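Local coordinates for protein beta-N-acetylglucosaminidase Nag2 (PDB 6EZR) that binds N-acetyl-D-glucosamine and, as a family 20 glycosidase, probably cleaves terminal non-reducing N-acetyl-D-hexosamine residues from N-acetyl-beta-D-hexosaminides, at residues Ile365-Val370 against Tyr431-Ala436; Ser4-Asp9 against Asn28-Asp33; Arg184-Thr189 against Leu627-Leu632; Glu540-Asp545 against Asp593-Pro598. All coordinates share one frame; numbering follows the deposited sequence. Where two conformers were deposited one is given.

Contact 1. Residues Ile365-Val370 against Tyr431-Ala436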
# COMPACT_ATOMS: atom_id res chain seq x y z
N ILE A 365 -10.17 -6.43 3.26
CA ILE A 365 -9.44 -7.62 3.71
C ILE A 365 -8.36 -7.19 4.70
O ILE A 365 -7.39 -6.55 4.30
CB ILE A 365 -8.85 -8.42 2.53
CG1 ILE A 365 -10.00 -8.97 1.67
CG2 ILE A 365 -7.95 -9.57 3.01
CD1 ILE A 365 -9.58 -9.67 0.40
N PRO A 366 -8.51 -7.53 5.99
CA PRO A 366 -7.50 -7.11 6.97
C PRO A 366 -6.30 -8.02 6.93
O PRO A 366 -6.46 -9.21 6.66
CB PRO A 366 -8.23 -7.26 8.30
CG PRO A 366 -9.12 -8.43 8.07
CD PRO A 366 -9.61 -8.26 6.65
N GLU A 367 -5.13 -7.47 7.22
CA GLU A 367 -3.89 -8.26 7.31
C GLU A 367 -3.24 -8.17 8.69
O GLU A 367 -2.98 -7.07 9.18
CB GLU A 367 -2.89 -7.83 6.24
CG GLU A 367 -1.62 -8.68 6.22
CD GLU A 367 -0.58 -8.24 5.21
OE1 GLU A 367 -0.93 -7.64 4.17
OE2 GLU A 367 0.61 -8.48 5.45
N ILE A 368 -2.97 -9.33 9.28
CA ILE A 368 -2.19 -9.47 10.52
C ILE A 368 -0.91 -10.27 10.21
O ILE A 368 -0.95 -11.50 10.12
CB ILE A 368 -3.00 -10.18 11.64
CG1 ILE A 368 -4.35 -9.49 11.90
CG2 ILE A 368 -2.18 -10.27 12.93
CD1 ILE A 368 -4.29 -8.04 12.35
N ASP A 369 0.21 -9.57 10.07
CA ASP A 369 1.52 -10.18 9.75
C ASP A 369 2.10 -11.07 10.86
O ASP A 369 2.44 -10.57 11.92
CB ASP A 369 2.56 -9.06 9.48
CG ASP A 369 2.77 -8.74 8.01
OD1 ASP A 369 2.59 -9.60 7.13
OD2 ASP A 369 3.20 -7.59 7.75
N VAL A 370 2.22 -12.38 10.61
CA VAL A 370 2.96 -13.34 11.48
C VAL A 370 3.63 -14.42 10.63
O VAL A 370 3.19 -14.64 9.49
CB VAL A 370 2.05 -14.05 12.53
CG1 VAL A 370 1.62 -13.09 13.62
CG2 VAL A 370 0.85 -14.74 11.87
N TYR A 431 -12.38 -13.49 4.76
CA TYR A 431 -10.95 -13.61 4.44
C TYR A 431 -10.14 -12.82 5.47
O TYR A 431 -10.54 -11.73 5.88
CB TYR A 431 -10.65 -13.05 3.04
CG TYR A 431 -11.57 -13.52 1.95
CD1 TYR A 431 -11.59 -14.85 1.55
CD2 TYR A 431 -12.42 -12.63 1.29
CE1 TYR A 431 -12.44 -15.29 0.55
CE2 TYR A 431 -13.27 -13.06 0.27
CZ TYR A 431 -13.28 -14.39 -0.09
OH TYR A 431 -14.12 -14.83 -1.09
N VAL A 432 -9.02 -13.40 5.89
CA VAL A 432 -8.04 -12.70 6.72
C VAL A 432 -6.68 -13.05 6.17
O VAL A 432 -6.39 -14.23 5.95
CB VAL A 432 -8.11 -13.10 8.21
CG1 VAL A 432 -7.02 -12.41 9.01
CG2 VAL A 432 -9.47 -12.75 8.79
N HIS A 433 -5.88 -12.02 5.95
CA HIS A 433 -4.53 -12.13 5.41
C HIS A 433 -3.59 -12.21 6.61
O HIS A 433 -3.68 -11.39 7.52
CB HIS A 433 -4.23 -10.90 4.54
CG HIS A 433 -3.09 -11.08 3.59
ND1 HIS A 433 -1.82 -11.40 4.00
CD2 HIS A 433 -3.03 -10.94 2.25
CE1 HIS A 433 -1.02 -11.47 2.96
NE2 HIS A 433 -1.73 -11.18 1.88
N ILE A 434 -2.73 -13.22 6.60
CA ILE A 434 -1.91 -13.59 7.77
C ILE A 434 -0.41 -13.24 7.63
O ILE A 434 0.38 -13.43 8.57
CB ILE A 434 -2.09 -15.11 8.07
CG1 ILE A 434 -1.87 -15.43 9.55
CG2 ILE A 434 -1.21 -15.97 7.17
CD1 ILE A 434 -2.97 -14.94 10.48
N GLY A 435 -0.03 -12.78 6.44
CA GLY A 435 1.31 -12.36 6.13
C GLY A 435 2.03 -13.57 5.60
O GLY A 435 2.06 -13.81 4.40
N ALA A 436 2.56 -14.37 6.52
CA ALA A 436 3.30 -15.58 6.18
C ALA A 436 4.48 -15.34 5.22
O ALA A 436 4.73 -16.13 4.31
CB ALA A 436 2.35 -16.64 5.63

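Contact 2. Residues Ser4-Asp9 against Asn28-Asp33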
# COMPACT_ATOMS: atom_id res chain seq x y z
N SER A 4 19.19 26.32 10.74
CA SER A 4 19.76 25.63 11.95
C SER A 4 21.27 25.85 12.11
O SER A 4 22.00 26.10 11.14
CB SER A 4 19.41 24.13 11.95
OG SER A 4 20.24 23.38 12.83
N GLU A 5 21.72 25.72 13.35
CA GLU A 5 23.13 25.84 13.72
C GLU A 5 23.95 24.58 13.38
O GLU A 5 25.18 24.60 13.44
CB GLU A 5 23.23 26.14 15.22
CG GLU A 5 22.63 27.49 15.63
CD GLU A 5 22.44 27.62 17.13
OE1 GLU A 5 21.65 26.84 17.71
OE2 GLU A 5 23.08 28.51 17.74
N TYR A 6 23.26 23.49 13.05
CA TYR A 6 23.89 22.21 12.76
C TYR A 6 23.49 21.69 11.39
O TYR A 6 22.33 21.78 11.00
CB TYR A 6 23.54 21.21 13.87
CG TYR A 6 23.72 21.81 15.24
CD1 TYR A 6 24.99 22.01 15.78
CD2 TYR A 6 22.62 22.24 15.99
CE1 TYR A 6 25.16 22.59 17.03
CE2 TYR A 6 22.78 22.82 17.24
CZ TYR A 6 24.05 22.99 17.76
OH TYR A 6 24.20 23.56 19.00
N ARG A 7 24.46 21.13 10.68
CA ARG A 7 24.30 20.71 9.29
C ARG A 7 25.08 19.44 9.00
O ARG A 7 26.20 19.28 9.49
CB ARG A 7 24.79 21.81 8.35
CG ARG A 7 24.64 21.51 6.87
CD ARG A 7 24.88 22.75 6.01
NE ARG A 7 23.64 23.25 5.40
CZ ARG A 7 22.77 24.10 5.95
NH1 ARG A 7 22.95 24.60 7.18
NH2 ARG A 7 21.69 24.46 5.26
N VAL A 8 24.49 18.54 8.21
CA VAL A 8 25.14 17.28 7.82
C VAL A 8 25.11 17.11 6.30
O VAL A 8 24.04 17.17 5.68
CB VAL A 8 24.54 16.06 8.58
CG1 VAL A 8 23.12 15.73 8.15
CG2 VAL A 8 25.45 14.85 8.44
N ASP A 9 26.29 16.91 5.71
CA ASP A 9 26.47 16.73 4.25
C ASP A 9 26.95 15.33 3.94
O ASP A 9 28.00 14.89 4.42
CB ASP A 9 27.51 17.70 3.68
CG ASP A 9 27.11 19.15 3.79
OD1 ASP A 9 25.97 19.42 4.23
OD2 ASP A 9 27.94 20.03 3.46
N ASN A 28 29.51 21.78 13.07
CA ASN A 28 29.11 22.62 14.19
C ASN A 28 29.27 24.09 13.78
O ASN A 28 30.38 24.63 13.81
CB ASN A 28 29.94 22.32 15.44
CG ASN A 28 29.47 23.11 16.66
OD1 ASN A 28 28.48 23.84 16.62
ND2 ASN A 28 30.20 22.96 17.76
N LEU A 29 28.16 24.71 13.39
CA LEU A 29 28.16 26.11 12.99
C LEU A 29 27.67 27.05 14.10
O LEU A 29 27.53 28.25 13.87
CB LEU A 29 27.34 26.30 11.70
CG LEU A 29 27.68 25.35 10.54
CD1 LEU A 29 26.79 25.64 9.34
CD2 LEU A 29 29.15 25.44 10.16
N SER A 30 27.41 26.51 15.29
CA SER A 30 27.12 27.33 16.47
C SER A 30 28.39 27.98 17.01
O SER A 30 29.51 27.59 16.64
CB SER A 30 26.45 26.48 17.57
OG SER A 30 27.40 25.69 18.28
N ASP A 31 28.21 28.94 17.91
CA ASP A 31 29.33 29.70 18.50
C ASP A 31 29.94 29.02 19.72
O ASP A 31 31.02 29.42 20.17
CB ASP A 31 28.89 31.13 18.85
CG ASP A 31 28.39 31.92 17.64
OD1 ASP A 31 28.99 31.80 16.55
OD2 ASP A 31 27.40 32.66 17.78
N GLN A 32 29.27 27.99 20.25
CA GLN A 32 29.77 27.21 21.39
C GLN A 32 30.05 25.75 21.01
O GLN A 32 29.45 25.21 20.08
CB GLN A 32 28.81 27.27 22.60
CG GLN A 32 27.35 26.90 22.32
CD GLN A 32 26.48 28.07 21.84
OE1 GLN A 32 26.74 29.24 22.16
NE2 GLN A 32 25.44 27.75 21.07
N ASP A 33 30.98 25.14 21.74
CA ASP A 33 31.40 23.75 21.55
C ASP A 33 30.26 22.77 21.83
O ASP A 33 29.39 23.04 22.66
CB ASP A 33 32.56 23.39 22.48
CG ASP A 33 33.80 24.24 22.24
OD1 ASP A 33 33.79 25.10 21.34
OD2 ASP A 33 34.80 24.03 22.97

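Contact 3. Residues Arg184-Thr189 against Leu627-Leu632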
# COMPACT_ATOMS: atom_id res chain seq x y z
N ARG A 184 -21.21 15.85 -3.82
CA ARG A 184 -19.83 16.13 -3.36
C ARG A 184 -18.93 16.82 -4.40
O ARG A 184 -18.24 17.79 -4.07
CB ARG A 184 -19.15 14.83 -2.91
CG ARG A 184 -17.87 15.03 -2.13
CD ARG A 184 -17.27 13.70 -1.71
NE ARG A 184 -16.84 12.88 -2.85
CZ ARG A 184 -15.74 13.06 -3.58
NH1 ARG A 184 -14.89 14.06 -3.34
NH2 ARG A 184 -15.47 12.22 -4.58
N ILE A 185 -18.95 16.30 -5.62
CA ILE A 185 -18.06 16.78 -6.69
C ILE A 185 -18.62 18.04 -7.35
O ILE A 185 -17.98 19.09 -7.34
CB ILE A 185 -17.81 15.68 -7.75
CG1 ILE A 185 -17.13 14.46 -7.11
CG2 ILE A 185 -16.94 16.19 -8.90
CD1 ILE A 185 -17.18 13.20 -7.95
N HIS A 186 -19.82 17.92 -7.91
CA HIS A 186 -20.43 18.94 -8.78
C HIS A 186 -21.44 19.88 -8.13
O HIS A 186 -21.81 20.88 -8.74
CB HIS A 186 -21.09 18.26 -9.98
CG HIS A 186 -20.14 17.52 -10.85
ND1 HIS A 186 -20.06 16.14 -10.87
CD2 HIS A 186 -19.22 17.96 -11.75
CE1 HIS A 186 -19.14 15.77 -11.74
NE2 HIS A 186 -18.61 16.85 -12.28
N GLN A 187 -21.88 19.56 -6.90
CA GLN A 187 -22.97 20.29 -6.21
C GLN A 187 -24.31 20.19 -6.98
O GLN A 187 -25.15 21.09 -6.93
CB GLN A 187 -22.57 21.76 -5.91
CG GLN A 187 -21.41 21.91 -4.93
CD GLN A 187 -20.03 21.67 -5.55
OE1 GLN A 187 -19.74 22.17 -6.64
NE2 GLN A 187 -19.18 20.91 -4.85
N PHE A 188 -24.49 19.05 -7.65
CA PHE A 188 -25.66 18.75 -8.46
C PHE A 188 -26.56 17.79 -7.69
O PHE A 188 -26.21 16.63 -7.45
CB PHE A 188 -25.22 18.11 -9.78
CG PHE A 188 -26.28 18.12 -10.82
CD1 PHE A 188 -26.54 19.28 -11.55
CD2 PHE A 188 -27.03 16.98 -11.08
CE1 PHE A 188 -27.52 19.30 -12.52
CE2 PHE A 188 -28.02 16.99 -12.06
CZ PHE A 188 -28.26 18.16 -12.78
N THR A 189 -27.73 18.29 -7.28
CA THR A 189 -28.65 17.57 -6.42
C THR A 189 -29.79 16.94 -7.22
O THR A 189 -30.73 17.63 -7.62
CB THR A 189 -29.23 18.50 -5.33
OG1 THR A 189 -28.20 19.38 -4.84
CG2 THR A 189 -29.82 17.69 -4.17
N LEU A 627 -8.41 14.09 -16.33
CA LEU A 627 -7.66 14.96 -15.39
C LEU A 627 -8.50 16.08 -14.73
O LEU A 627 -8.36 16.30 -13.53
CB LEU A 627 -6.40 15.54 -16.03
CG LEU A 627 -5.36 14.59 -16.64
CD1 LEU A 627 -4.09 15.36 -16.95
CD2 LEU A 627 -5.04 13.39 -15.74
N PRO A 628 -9.36 16.79 -15.50
CA PRO A 628 -10.22 17.83 -14.89
C PRO A 628 -11.14 17.36 -13.75
O PRO A 628 -11.40 18.13 -12.83
CB PRO A 628 -11.06 18.34 -16.07
CG PRO A 628 -10.27 18.00 -17.28
CD PRO A 628 -9.53 16.74 -16.96
N LEU A 629 -11.61 16.12 -13.83
CA LEU A 629 -12.41 15.53 -12.75
C LEU A 629 -11.60 15.31 -11.47
O LEU A 629 -12.12 15.46 -10.37
CB LEU A 629 -13.06 14.23 -13.22
CG LEU A 629 -13.97 13.48 -12.23
CD1 LEU A 629 -15.07 14.37 -11.67
CD2 LEU A 629 -14.57 12.25 -12.91
N LEU A 630 -10.34 14.93 -11.62
CA LEU A 630 -9.42 14.77 -10.49
C LEU A 630 -9.05 16.11 -9.84
O LEU A 630 -8.74 16.16 -8.64
CB LEU A 630 -8.15 14.02 -10.91
CG LEU A 630 -8.29 12.52 -11.21
CD1 LEU A 630 -6.99 11.95 -11.75
CD2 LEU A 630 -8.70 11.76 -9.96
N ASP A 631 -9.05 17.18 -10.65
CA ASP A 631 -8.81 18.55 -10.16
C ASP A 631 -9.99 19.08 -9.35
O ASP A 631 -9.78 19.68 -8.30
CB ASP A 631 -8.55 19.51 -11.32
CG ASP A 631 -7.26 19.22 -12.05
OD1 ASP A 631 -6.20 19.17 -11.38
OD2 ASP A 631 -7.30 19.06 -13.29
N LEU A 632 -11.21 18.87 -9.84
CA LEU A 632 -12.41 19.25 -9.09
C LEU A 632 -12.42 18.65 -7.67
O LEU A 632 -12.90 19.28 -6.73
CB LEU A 632 -13.68 18.84 -9.85
CG LEU A 632 -14.00 19.61 -11.14
CD1 LEU A 632 -15.07 18.88 -11.94
CD2 LEU A 632 -14.43 21.05 -10.89

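Contact 4. Residues Glu540-Asp545 against Asp593-Pro598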
# COMPACT_ATOMS: atom_id res chain seq x y z
N GLU A 540 14.95 14.09 -8.71
CA GLU A 540 14.04 14.79 -7.79
C GLU A 540 12.72 14.04 -7.52
O GLU A 540 11.96 14.42 -6.63
CB GLU A 540 13.72 16.19 -8.31
CG GLU A 540 14.92 17.13 -8.38
CD GLU A 540 15.71 17.08 -9.68
OE1 GLU A 540 16.76 17.76 -9.75
OE2 GLU A 540 15.30 16.38 -10.64
N GLU A 541 12.44 13.01 -8.30
CA GLU A 541 11.16 12.32 -8.26
C GLU A 541 11.05 11.54 -6.94
O GLU A 541 12.00 10.85 -6.56
CB GLU A 541 11.06 11.40 -9.48
CG GLU A 541 9.66 10.92 -9.81
CD GLU A 541 8.76 11.99 -10.39
OE1 GLU A 541 9.16 12.71 -11.32
OE2 GLU A 541 7.61 12.09 -9.92
N PRO A 542 9.93 11.70 -6.20
CA PRO A 542 9.79 10.93 -4.95
C PRO A 542 9.49 9.45 -5.19
O PRO A 542 8.79 9.11 -6.14
CB PRO A 542 8.61 11.61 -4.24
CG PRO A 542 7.84 12.28 -5.33
CD PRO A 542 8.85 12.70 -6.34
N GLY A 543 10.06 8.60 -4.35
CA GLY A 543 9.74 7.18 -4.35
C GLY A 543 10.95 6.30 -4.12
O GLY A 543 12.04 6.77 -3.84
N VAL A 544 10.73 4.99 -4.23
CA VAL A 544 11.79 4.00 -4.15
C VAL A 544 11.98 3.40 -5.54
O VAL A 544 11.10 3.56 -6.40
CB VAL A 544 11.51 2.95 -3.05
CG1 VAL A 544 11.29 3.65 -1.72
CG2 VAL A 544 10.30 2.08 -3.37
N ASP A 545 13.12 2.74 -5.76
CA ASP A 545 13.42 2.14 -7.07
C ASP A 545 13.93 0.70 -7.08
O ASP A 545 14.33 0.20 -8.14
CB ASP A 545 14.34 3.06 -7.90
CG ASP A 545 15.76 3.18 -7.33
OD1 ASP A 545 16.03 2.71 -6.19
OD2 ASP A 545 16.61 3.76 -8.05
N ASP A 593 -1.39 10.86 -2.85
CA ASP A 593 -2.11 11.13 -4.11
C ASP A 593 -1.17 11.08 -5.29
O ASP A 593 -1.50 10.53 -6.34
CB ASP A 593 -2.73 12.52 -4.12
CG ASP A 593 -4.00 12.62 -3.33
OD1 ASP A 593 -4.43 11.62 -2.70
OD2 ASP A 593 -4.59 13.73 -3.35
N TYR A 594 0.01 11.66 -5.09
CA TYR A 594 1.06 11.74 -6.10
C TYR A 594 1.56 10.38 -6.58
O TYR A 594 1.73 10.16 -7.78
CB TYR A 594 2.22 12.57 -5.56
CG TYR A 594 3.22 12.95 -6.61
CD1 TYR A 594 3.01 14.05 -7.43
CD2 TYR A 594 4.38 12.20 -6.78
CE1 TYR A 594 3.94 14.40 -8.40
CE2 TYR A 594 5.31 12.54 -7.74
CZ TYR A 594 5.08 13.64 -8.55
OH TYR A 594 6.00 13.99 -9.50
N MET A 595 1.81 9.47 -5.64
CA MET A 595 2.28 8.14 -6.00
C MET A 595 1.16 7.29 -6.62
O MET A 595 1.40 6.60 -7.60
CB MET A 595 2.90 7.44 -4.79
CG MET A 595 4.07 8.18 -4.14
SD MET A 595 5.37 8.75 -5.25
CE MET A 595 6.10 7.22 -5.78
N ILE A 596 -0.06 7.36 -6.06
CA ILE A 596 -1.20 6.54 -6.54
C ILE A 596 -1.71 6.97 -7.93
O ILE A 596 -1.99 6.12 -8.76
CB ILE A 596 -2.40 6.54 -5.53
CG1 ILE A 596 -2.00 5.92 -4.19
CG2 ILE A 596 -3.58 5.74 -6.06
CD1 ILE A 596 -3.04 6.10 -3.11
N PHE A 597 -1.81 8.28 -8.16
CA PHE A 597 -2.41 8.84 -9.39
C PHE A 597 -1.34 9.49 -10.26
O PHE A 597 -0.54 10.28 -9.74
CB PHE A 597 -3.49 9.87 -9.04
CG PHE A 597 -4.60 9.29 -8.24
CD1 PHE A 597 -5.66 8.66 -8.88
CD2 PHE A 597 -4.58 9.32 -6.85
CE1 PHE A 597 -6.69 8.10 -8.14
CE2 PHE A 597 -5.61 8.76 -6.11
CZ PHE A 597 -6.67 8.14 -6.76
N PRO A 598 -1.34 9.22 -11.57
CA PRO A 598 -2.42 8.54 -12.32
C PRO A 598 -2.27 7.03 -12.55
O PRO A 598 -3.08 6.45 -13.27
CB PRO A 598 -2.37 9.25 -13.67
CG PRO A 598 -0.93 9.57 -13.84
CD PRO A 598 -0.46 9.98 -12.48

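Contact 1. Residues Ile365-Val370 against Tyr431-Ala436
Glu367 and His433 both carry CG anti to their backbone N (chi1 -176° and -161°), which sends the two side chains side by side off the same face of the sheet. They sit on the third and fourth parallel strands of the TIM barrel, 363-370 and 431-435. The carboxylate stacks over the imidazole with the planes 23° apart, Glu367 OE1 lying over one ring face toward the rim and Glu367 CG 3.5 Å from His433 ND1. The stack is held from outside: Glu367 OE1 is bonded by His298 and His300 and Glu367 OE2 by Trp487, so both oxygens of this buried acid are satisfied and its rotation is fixed. Backbone bonds run from His433 N to Pro366 O (3.0 Å) and from Ile368 N to His433 O (2.8 Å). A beta bulge then shifts the register by one residue, and the next bond joins Val370 N to Ile434 O at 2.9 Å. On the outer side Val370 CG2 meets Ile434 CG1 at 3.6 Å, under helices 410-426 and 465-479, which pack against both side chains. The C-terminal ends of the strands lie near the sugar site: the side chain of Asp369 is about 7 Å from that of Arg274, which binds N-acetyl-D-glucosamine. Here Gly435, at positive phi, presents its CA to the carboxylate of Asp369, with Asp369 OD1 only 3.2 Å from Gly435 CA.

Contact 2. Residues Ser4-Asp9 against Asn28-Asp33
Tyr6 and Asn28 face each other as an antiparallel non-hydrogen-bonded pair, their CA atoms 5.4 Å apart, and just beyond it Leu29 N donates to Glu5 O at 3.0 Å. The side chains of Tyr6 and Asn28 leave the same face and run alongside, ring and amide planes 33° apart, with Asn28 OD1 3.6 Å from Tyr6 CE1. The phenol reaches further along the turn, where Tyr6 OH comes within 4.0 Å of Ser30 CB. Glu5 CB lies over one face of the Tyr6 ring, offset toward its rim. This is the open end of a beta-hairpin formed by strands 6-16 and 19-28, neighbours in the eight-stranded mixed sheet of the N-terminal domain, and strand 110-117 borders strand 6-16 on its other side. An ST turn starts the first strand, Tyr6 N donating to Ser4 OG at 3.0 Å. An Asx turn leads out of the second: a chi1 of -176° lets Asn28 fold OD1 back to accept from Ser30 N at 3.2 Å. Asn28 ND2 meanwhile bonds to Leu73 O, and it holds Gln32 O only weakly. On the solvent-exposed side, Leu29 CB rests 3.3 Å from Glu5 O, while the carboxylate of Glu5 reaches over Ser30, its OE2 3.9 Å from Ser30 CB.

Contact 3. Residues Arg184-Thr189 against Leu627-Leu632
Beside the packing of Ile185 on Leu629, Arg184 NH2 is gripped by two groups, the carboxylate of Glu181 in a salt bridge within its own helix and the amide oxygen of Gln633 just past the opposing segment. The second of these bonds ties helix 172-186 to the chain end of helix 616-632, and Gln633 also donates its NE2 to Leu629 O. Between residues 184-189 and 627-632 themselves the evidence is of apolar packing, and it is modest, with 158 Å² buried in total. Its nearest approach is methyl to methyl: Ile185 CG2 stands 3.8 Å from Leu629 CD1, the two side chains crossing at about a right angle. In Leu629 a chi1 of -179° combined with a chi2 of 54° brings CD1 nearer the other helix. The same Ile185 CG2 is 4.3 Å from Leu632 CB and, on its own helix, sits over the centre of the His186 ring, 3.6 Å above the plane. Below that methyl, Leu632 CD1 lies 4.1 Å from His186 NE2 and Leu629 CD1 lies 4.3 Å from His186 CE1, both approaching the imidazole obliquely. His186 also leans on Met250 of strand 249-259, while Arg184 touches Asn287 and His291 of barrel helix 279-291. Contacts of this kind belong to a domain interface: a helix of the alpha/beta family 20 domain 2 meets the last helix of the chain, 616-632.

Contact 4. Residues Glu540-Asp545 against Asp593-Pro598
Tyr594 meets Glu541 with its ring and the carboxylate nearly coplanar, the planes 9° apart and Glu541 OE2 at the ring edge, in plane. Tyr594 OH donates to Glu541 OE2 in a short bond of 2.5 Å, striking the oxygen on its syn side but 24° out of the carboxylate plane. Glu541 OE2 also takes a salt bridge from Arg638, and two donors on one oxygen would probably stabilise the negative charge of this buried acid. Pro542 crosses the same ring at about a right angle and approaches obliquely, its CG 3.5 Å from Tyr594 CE2. The phenol gets there through a chi1 of -168°, which extends the ring away from helix 589-596 toward the loop. Next to it Met595 follows a folded path, bent at both chi2 and chi3. That fold lays SD in the plane of the Tyr594 ring at its edge and brings Met595 CE to 3.3 Å from Pro542 O. The same methyl lies 3.9 Å from Gly543 CA, where the glycine backbone leaves the loop close against the thioether. Asp532, which binds N-acetyl-D-glucosamine, has its side chain about 5 Å from that of Met595, which places this packing next to the sugar site. The loop joins helices 526-529 and 552-556, whereas helix 589-596 follows barrel strand 574-581; Met595 and Ile596 rest on Leu581 of that strand, and Ile596 and Phe597 pack against helix 279-291.

How the contacts relate
Contact 2 comes first along the chain and lies farthest out, in the N-terminal sheet, its centre about 46 Å from that of contact 1. Residues 184-189 open contact 3, which closes only near the C terminus; contacts 1 and 4 follow one another inside that long loop. Both belong to the catalytic domain, with centres about 26 Å apart, contact 1 between barrel strands and contact 4 between a loop and a helix outside the strands. Contacts 3 and 4 come within about 4 Å at their nearest atoms without touching, and both adjoin helix 279-291. The sugar site lies in the barrel, near contacts 1 and 4, and contact 3 is where domain 2 meets the last helix of the chain.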